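Local coordinates for uncharacterized protein (Staphylococcus saprophyticus subsp. saprophyticus ATCC 15305, PDB 3FOJ), which is of unknown function but adopts a rhodanese-like fold, as in sulfurtransferases, which pass sulfane sulfur through a cysteine persulfide, at residues G67-V72 / A83-G88. Numbering follows the deposited sequence.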
loop_
_atom_site.group_PDB
_atom_site.type_symbol
_atom_site.label_atom_id
_atom_site.label_comp_id
_atom_site.label_asym_id
_atom_site.label_seq_id
_atom_site.Cartn_x
_atom_site.Cartn_y
_atom_site.Cartn_z
ATOM N N GLY A 67 3.613 -1.059 -10.386
ATOM C CA GLY A 67 4.814 -1.850 -10.594
ATOM C C GLY A 67 5.761 -1.809 -9.406
ATOM O O GLY A 67 6.195 -2.853 -8.917
ATOM N N ARG A 68 6.079 -0.603 -8.942
ATOM C CA ARG A 68 6.979 -0.422 -7.806
ATOM C C ARG A 68 6.427 -1.062 -6.539
ATOM O O ARG A 68 7.184 -1.590 -5.721
ATOM C CB ARG A 68 7.225 1.066 -7.556
ATOM C CG ARG A 68 7.921 1.777 -8.702
ATOM C CD ARG A 68 7.977 3.275 -8.459
ATOM N NE ARG A 68 8.554 3.988 -9.596
ATOM C CZ ARG A 68 8.537 5.310 -9.736
ATOM N NH1 ARG A 68 7.971 6.072 -8.809
ATOM N NH2 ARG A 68 9.085 5.872 -10.805
ATOM N N SER A 69 5.110 -1.007 -6.369
ATOM C CA SER A 69 4.490 -1.606 -5.197
ATOM C C SER A 69 4.673 -3.122 -5.243
ATOM O O SER A 69 4.876 -3.758 -4.212
ATOM C CB SER A 69 3.003 -1.248 -5.139
ATOM O OG SER A 69 2.372 -1.533 -6.370
ATOM N N ALA A 70 4.616 -3.695 -6.442
ATOM C CA ALA A 70 4.791 -5.133 -6.590
ATOM C C ALA A 70 6.211 -5.518 -6.187
ATOM O O ALA A 70 6.436 -6.587 -5.617
ATOM C CB ALA A 70 4.522 -5.554 -8.030
ATOM N N GLN A 71 7.163 -4.641 -6.497
ATOM C CA GLN A 71 8.562 -4.868 -6.154
ATOM C C GLN A 71 8.686 -4.895 -4.639
ATOM O O GLN A 71 9.370 -5.750 -4.071
ATOM C CB GLN A 71 9.436 -3.749 -6.727
ATOM C CG GLN A 71 9.615 -3.819 -8.234
ATOM C CD GLN A 71 10.354 -2.618 -8.786
ATOM O OE1 GLN A 71 9.741 -1.639 -9.215
ATOM N NE2 GLN A 71 11.680 -2.679 -8.767
ATOM N N VAL A 72 8.012 -3.952 -3.987
ATOM C CA VAL A 72 8.026 -3.875 -2.534
ATOM C C VAL A 72 7.378 -5.116 -1.918
ATOM O O VAL A 72 7.851 -5.626 -0.905
ATOM C CB VAL A 72 7.296 -2.603 -2.040
ATOM C CG1 VAL A 72 7.095 -2.656 -0.533
ATOM C CG2 VAL A 72 8.106 -1.372 -2.412
ATOM N N ALA A 83 2.374 -9.500 2.468
ATOM C CA ALA A 83 2.011 -8.326 1.683
ATOM C C ALA A 83 1.229 -8.666 0.420
ATOM O O ALA A 83 1.406 -9.730 -0.169
ATOM C CB ALA A 83 3.264 -7.545 1.320
ATOM N N VAL A 84 0.372 -7.735 0.017
ATOM C CA VAL A 84 -0.468 -7.885 -1.162
ATOM C C VAL A 84 -0.358 -6.621 -2.006
ATOM O O VAL A 84 -0.442 -5.511 -1.484
ATOM C CB VAL A 84 -1.942 -8.096 -0.761
ATOM C CG1 VAL A 84 -2.797 -8.301 -2.004
ATOM C CG2 VAL A 84 -2.057 -9.289 0.182
ATOM N N ASN A 85 -0.167 -6.790 -3.310
ATOM C CA ASN A 85 -0.040 -5.644 -4.199
ATOM C C ASN A 85 -1.400 -5.105 -4.635
ATOM O O ASN A 85 -2.335 -5.868 -4.860
ATOM C CB ASN A 85 0.767 -6.037 -5.441
ATOM C CG ASN A 85 1.104 -4.844 -6.311
ATOM O OD1 ASN A 85 1.601 -3.837 -5.818
ATOM N ND2 ASN A 85 0.843 -4.955 -7.607
ATOM N N VAL A 86 -1.515 -3.784 -4.727
ATOM C CA VAL A 86 -2.755 -3.175 -5.190
ATOM C C VAL A 86 -2.508 -2.831 -6.658
ATOM O O VAL A 86 -1.786 -1.882 -6.977
ATOM C CB VAL A 86 -3.097 -1.898 -4.411
ATOM C CG1 VAL A 86 -4.403 -1.316 -4.939
ATOM C CG2 VAL A 86 -3.225 -2.214 -2.927
ATOM N N GLU A 87 -3.097 -3.619 -7.550
ATOM C CA GLU A 87 -2.906 -3.430 -8.982
ATOM C C GLU A 87 -3.344 -2.066 -9.505
ATOM O O GLU A 87 -4.362 -1.521 -9.084
ATOM C CB GLU A 87 -3.644 -4.525 -9.758
ATOM C CG GLU A 87 -3.417 -5.931 -9.218
ATOM C CD GLU A 87 -3.896 -7.011 -10.171
ATOM O OE1 GLU A 87 -4.989 -6.851 -10.757
ATOM O OE2 GLU A 87 -3.181 -8.025 -10.325
ATOM N N GLY A 88 -2.555 -1.515 -10.422
ATOM C CA GLY A 88 -2.895 -0.233 -11.016
ATOM C C GLY A 88 -2.432 1.009 -10.279
ATOM O O GLY A 88 -2.335 2.080 -10.875
HETATM O O HOH W 1 0.156 0.113 -6.495
#
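N85 reaches from the parallel sheet to S69 and A70 near the N-terminal end of helix 67-77, a compact example of how a polar side chain can tie a helix to its strand in a beta-alpha-beta crossover. In this rhodanese-like domain the crossover runs from strand 58-62 through the helix to strand 82-86, and the axes of helix 67-72 and strand 83-86 run nearly antiparallel (173°) and approach to 7.6 Å. N85 supplies the largest share of the buried surface. Its CB points toward the helix, and with CG anti to the backbone N (chi1 -172°) the amide reaches S69, where OD1 accepts a very short hydrogen bond of 2.5 Å from S69 OG. The same OD1 lies 3.1 Å from A70 N, but the angle is too poor for a second bond. On the nitrogen side of the amide, A70 CB packs 3.8 Å from N85 ND2, which in turn donates to the carbonyl O of G66, the residue preceding segment 67-72; bonds at both ends of the amide should fix its rotation. S69 also touches C63, in the loop between strand 58-62 and the helix, the position of the active-site loop in rhodaneses, so this contact probably lies beside the corresponding site here. A water bridges the two segments, donating to both S69 OG and V86 O, each 2.8 Å from the water oxygen.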